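PDB 5U1T: separin from Saccharomyces cerevisiae, which cleaves the Scc1 subunit of cohesin as a caspase-like cysteine protease, triggering chromosome segregation at the onset of anaphase. Local coordinates for residues N1131-T1136 with K1150-R1155. Sequence-based numbering, arbitrary orientation.
Sequences NINVIT and KLEPRR
Lys1150 lies beside Ile1135 where strands 1132-1139 and 1146-1152, the two arms of a beta hairpin, run antiparallel. Lys1150 CB faces CG1 of Ile1135. With Lys1150 CG anti to the backbone N (chi1 -167°), the two side chains run alongside each other and point the same way, and Lys1150 CG settles 3.6 Å from Ile1135 CG1. One carbon further, Lys1150 CD meets the amide of Asn1133, 4.1 Å from Asn1133 OD1. The chain then bends at chi3, and the ammonium end finds a cation-pi partner in Phe1244. OD1 of Asn1133 also touches CG of Glu1152, 3.6 Å away, while the carboxylate of Glu1152 is taken by a salt bridge to Arg1157.

Val1134 and Leu1151 exchange two backbone hydrogen bonds: Leu1151 N reaches Val1134 O at 2.8 Å, and Val1134 N reaches Leu1151 O at 3.2 Å, both bent. Their CB atoms lie 4.0 Å apart, and Val1134 packs on against Leu1391 of helix 1388-1397. The partner strand ends at Glu1152, and Pro1153 and Arg1154 carry on beside Ile1132 and Asn1131. CG of Pro1153 rests 3.9 Å from CG1 of Ile1132, the two side chains crossing at about a right angle. Arg1154 lays one guanidinium face over CB of Asn1131, its NH1 coming to 3.4 Å, with NE bonded to Asn1129 O. On its other edge strand 1132-1139 pairs in parallel with strand 1353-1362. The chemistry is thus split: the side chains meet mainly through carbon, and the charged ends of Lys1150, Glu1152 and Arg1154 find partners outside the pairing.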
ATOM      1  N   ASN A1131     -19.985  53.922 -18.035  1.00 74.58           N
ATOM      2  CA  ASN A1131     -20.386  54.798 -16.945  1.00 76.11           C
ATOM      3  C   ASN A1131     -21.050  53.970 -15.841  1.00 70.46           C
ATOM      4  O   ASN A1131     -22.266  54.028 -15.640  1.00 69.33           O
ATOM      5  CB  ASN A1131     -21.324  55.895 -17.468  1.00 79.05           C
ATOM      6  CG  ASN A1131     -21.767  56.865 -16.386  1.00 77.73           C
ATOM      7  OD1 ASN A1131     -20.997  57.218 -15.479  1.00 73.35           O
ATOM      8  ND2 ASN A1131     -23.026  57.306 -16.473  1.00 73.36           N
ATOM      9  N   ILE A1132     -20.237  53.175 -15.149  1.00 73.45           N
ATOM     10  CA  ILE A1132     -20.709  52.329 -14.056  1.00 68.38           C
ATOM     11  C   ILE A1132     -19.759  52.371 -12.885  1.00 65.04           C
ATOM     12  O   ILE A1132     -18.613  52.791 -13.015  1.00 60.29           O
ATOM     13  CB  ILE A1132     -20.861  50.854 -14.475  1.00 69.25           C
ATOM     14  CG1 ILE A1132     -19.597  50.361 -15.189  1.00 72.06           C
ATOM     15  CG2 ILE A1132     -22.093  50.668 -15.324  1.00 66.86           C
ATOM     16  CD1 ILE A1132     -19.605  48.882 -15.459  1.00 66.04           C
ATOM     17  N   ASN A1133     -20.253  51.945 -11.732  1.00 61.98           N
ATOM     18  CA  ASN A1133     -19.391  51.649 -10.601  1.00 63.60           C
ATOM     19  C   ASN A1133     -19.225  50.144 -10.484  1.00 63.06           C
ATOM     20  O   ASN A1133     -20.170  49.374 -10.722  1.00 59.08           O
ATOM     21  CB  ASN A1133     -19.951  52.201  -9.297  1.00 62.21           C
ATOM     22  CG  ASN A1133     -19.876  53.701  -9.213  1.00 54.52           C
ATOM     23  OD1 ASN A1133     -19.149  54.347  -9.964  1.00 56.04           O
ATOM     24  ND2 ASN A1133     -20.620  54.266  -8.273  1.00 54.28           N
ATOM     25  N   VAL A1134     -18.009  49.729 -10.150  1.00 65.15           N
ATOM     26  CA  VAL A1134     -17.749  48.343  -9.821  1.00 59.07           C
ATOM     27  C   VAL A1134     -17.120  48.336  -8.442  1.00 52.73           C
ATOM     28  O   VAL A1134     -16.014  48.813  -8.247  1.00 56.11           O
ATOM     29  CB  VAL A1134     -16.847  47.666 -10.844  1.00 60.16           C
ATOM     30  CG1 VAL A1134     -17.038  46.173 -10.773  1.00 65.35           C
ATOM     31  CG2 VAL A1134     -17.183  48.153 -12.239  1.00 60.38           C
ATOM     32  N   ILE A1135     -17.860  47.826  -7.476  1.00 52.27           N
ATOM     33  CA  ILE A1135     -17.480  47.954  -6.088  1.00 55.11           C
ATOM     34  C   ILE A1135     -17.324  46.572  -5.458  1.00 56.98           C
ATOM     35  O   ILE A1135     -18.279  45.787  -5.436  1.00 54.34           O
ATOM     36  CB  ILE A1135     -18.516  48.771  -5.326  1.00 50.36           C
ATOM     37  CG1 ILE A1135     -18.564  50.181  -5.908  1.00 57.47           C
ATOM     38  CG2 ILE A1135     -18.202  48.803  -3.857  1.00 53.13           C
ATOM     39  CD1 ILE A1135     -19.598  51.097  -5.285  1.00 53.36           C
ATOM     40  N   THR A1136     -16.121  46.268  -4.966  1.00 56.82           N
ATOM     41  CA  THR A1136     -15.902  44.994  -4.287  1.00 58.99           C
ATOM     42  C   THR A1136     -16.235  45.159  -2.802  1.00 56.70           C
ATOM     43  O   THR A1136     -16.103  46.254  -2.231  1.00 59.76           O
ATOM     44  CB  THR A1136     -14.456  44.465  -4.486  1.00 58.66           C
ATOM     45  OG1 THR A1136     -13.523  45.382  -3.918  1.00 65.99           O
ATOM     46  CG2 THR A1136     -14.131  44.355  -5.962  1.00 61.26           C
ATOM     47  N   LYS A1150     -13.403  50.372  -5.497  1.00 54.64           N
ATOM     48  CA  LYS A1150     -14.308  50.887  -6.506  1.00 56.09           C
ATOM     49  C   LYS A1150     -13.535  51.111  -7.775  1.00 55.59           C
ATOM     50  O   LYS A1150     -12.372  51.498  -7.758  1.00 51.68           O
ATOM     51  CB  LYS A1150     -14.984  52.189  -6.066  1.00 55.64           C
ATOM     52  CG  LYS A1150     -16.165  52.596  -6.936  1.00 53.76           C
ATOM     53  CD  LYS A1150     -16.378  54.112  -6.932  1.00 63.13           C
ATOM     54  CE  LYS A1150     -16.629  54.659  -5.532  1.00 57.25           C
ATOM     55  NZ  LYS A1150     -16.362  56.128  -5.378  1.00 61.63           N
ATOM     56  N   LEU A1151     -14.205  50.857  -8.885  1.00 59.12           N
ATOM     57  CA  LEU A1151     -13.601  50.956 -10.189  1.00 60.91           C
ATOM     58  C   LEU A1151     -14.520  51.784 -11.078  1.00 67.88           C
ATOM     59  O   LEU A1151     -15.605  51.338 -11.439  1.00 61.11           O
ATOM     60  CB  LEU A1151     -13.383  49.564 -10.746  1.00 65.87           C
ATOM     61  CG  LEU A1151     -12.338  49.373 -11.827  1.00 75.67           C
ATOM     62  CD1 LEU A1151     -11.677  48.006 -11.663  1.00 73.86           C
ATOM     63  CD2 LEU A1151     -12.969  49.529 -13.208  1.00 75.44           C
ATOM     64  N   GLU A1152     -14.099  53.006 -11.391  1.00 62.71           N
ATOM     65  CA  GLU A1152     -14.897  53.905 -12.219  1.00 66.05           C
ATOM     66  C   GLU A1152     -14.319  53.971 -13.628  1.00 65.81           C
ATOM     67  O   GLU A1152     -13.457  54.800 -13.902  1.00 62.08           O
ATOM     68  CB  GLU A1152     -14.962  55.309 -11.599  1.00 61.61           C
ATOM     69  CG  GLU A1152     -15.705  55.391 -10.271  1.00 57.99           C
ATOM     70  CD  GLU A1152     -15.238  56.562  -9.397  1.00 63.63           C
ATOM     71  OE1 GLU A1152     -14.092  56.534  -8.896  1.00 58.40           O
ATOM     72  OE2 GLU A1152     -16.023  57.518  -9.204  1.00 65.22           O
ATOM     73  N   PRO A1153     -14.799  53.103 -14.532  1.00 68.36           N
ATOM     74  CA  PRO A1153     -14.241  53.050 -15.888  1.00 70.46           C
ATOM     75  C   PRO A1153     -14.293  54.397 -16.600  1.00 71.70           C
ATOM     76  O   PRO A1153     -13.339  54.753 -17.282  1.00 68.62           O
ATOM     77  CB  PRO A1153     -15.136  52.034 -16.607  1.00 71.45           C
ATOM     78  CG  PRO A1153     -15.870  51.310 -15.532  1.00 71.75           C
ATOM     79  CD  PRO A1153     -16.003  52.271 -14.400  1.00 66.14           C
ATOM     80  N   ARG A1154     -15.385  55.138 -16.445  1.00 71.16           N
ATOM     81  CA  ARG A1154     -15.541  56.390 -17.184  1.00 73.72           C
ATOM     82  C   ARG A1154     -14.597  57.465 -16.625  1.00 75.40           C
ATOM     83  O   ARG A1154     -14.041  58.257 -17.378  1.00 77.59           O
ATOM     84  CB  ARG A1154     -17.005  56.854 -17.147  1.00 74.51           C
ATOM     85  CG  ARG A1154     -17.258  58.241 -17.694  1.00 78.03           C
ATOM     86  CD  ARG A1154     -17.348  58.264 -19.218  1.00 79.04           C
ATOM     87  NE  ARG A1154     -18.256  57.229 -19.710  1.00 77.96           N
ATOM     88  CZ  ARG A1154     -19.477  57.451 -20.187  1.00 78.47           C
ATOM     89  NH1 ARG A1154     -20.215  56.427 -20.599  1.00 79.36           N
ATOM     90  NH2 ARG A1154     -19.960  58.683 -20.262  1.00 83.62           N
ATOM     91  N   ARG A1155     -14.395  57.454 -15.310  1.00 72.43           N
ATOM     92  CA  ARG A1155     -13.531  58.414 -14.629  1.00 63.17           C
ATOM     93  C   ARG A1155     -12.074  57.946 -14.607  1.00 67.07           C
ATOM     94  O   ARG A1155     -11.183  58.686 -14.191  1.00 69.88           O
ATOM     95  CB  ARG A1155     -14.040  58.645 -13.202  1.00 64.63           C
ATOM     96  CG  ARG A1155     -13.432  59.851 -12.458  1.00 76.08           C
ATOM     97  CD  ARG A1155     -13.601  61.186 -13.221  1.00 85.32           C
ATOM     98  NE  ARG A1155     -13.781  62.351 -12.339  1.00 85.13           N
ATOM     99  CZ  ARG A1155     -12.825  62.874 -11.561  1.00 90.58           C
ATOM    100  NH1 ARG A1155     -11.604  62.317 -11.541  1.00 84.64           N
ATOM    101  NH2 ARG A1155     -13.088  63.943 -10.784  1.00 88.46           N
TER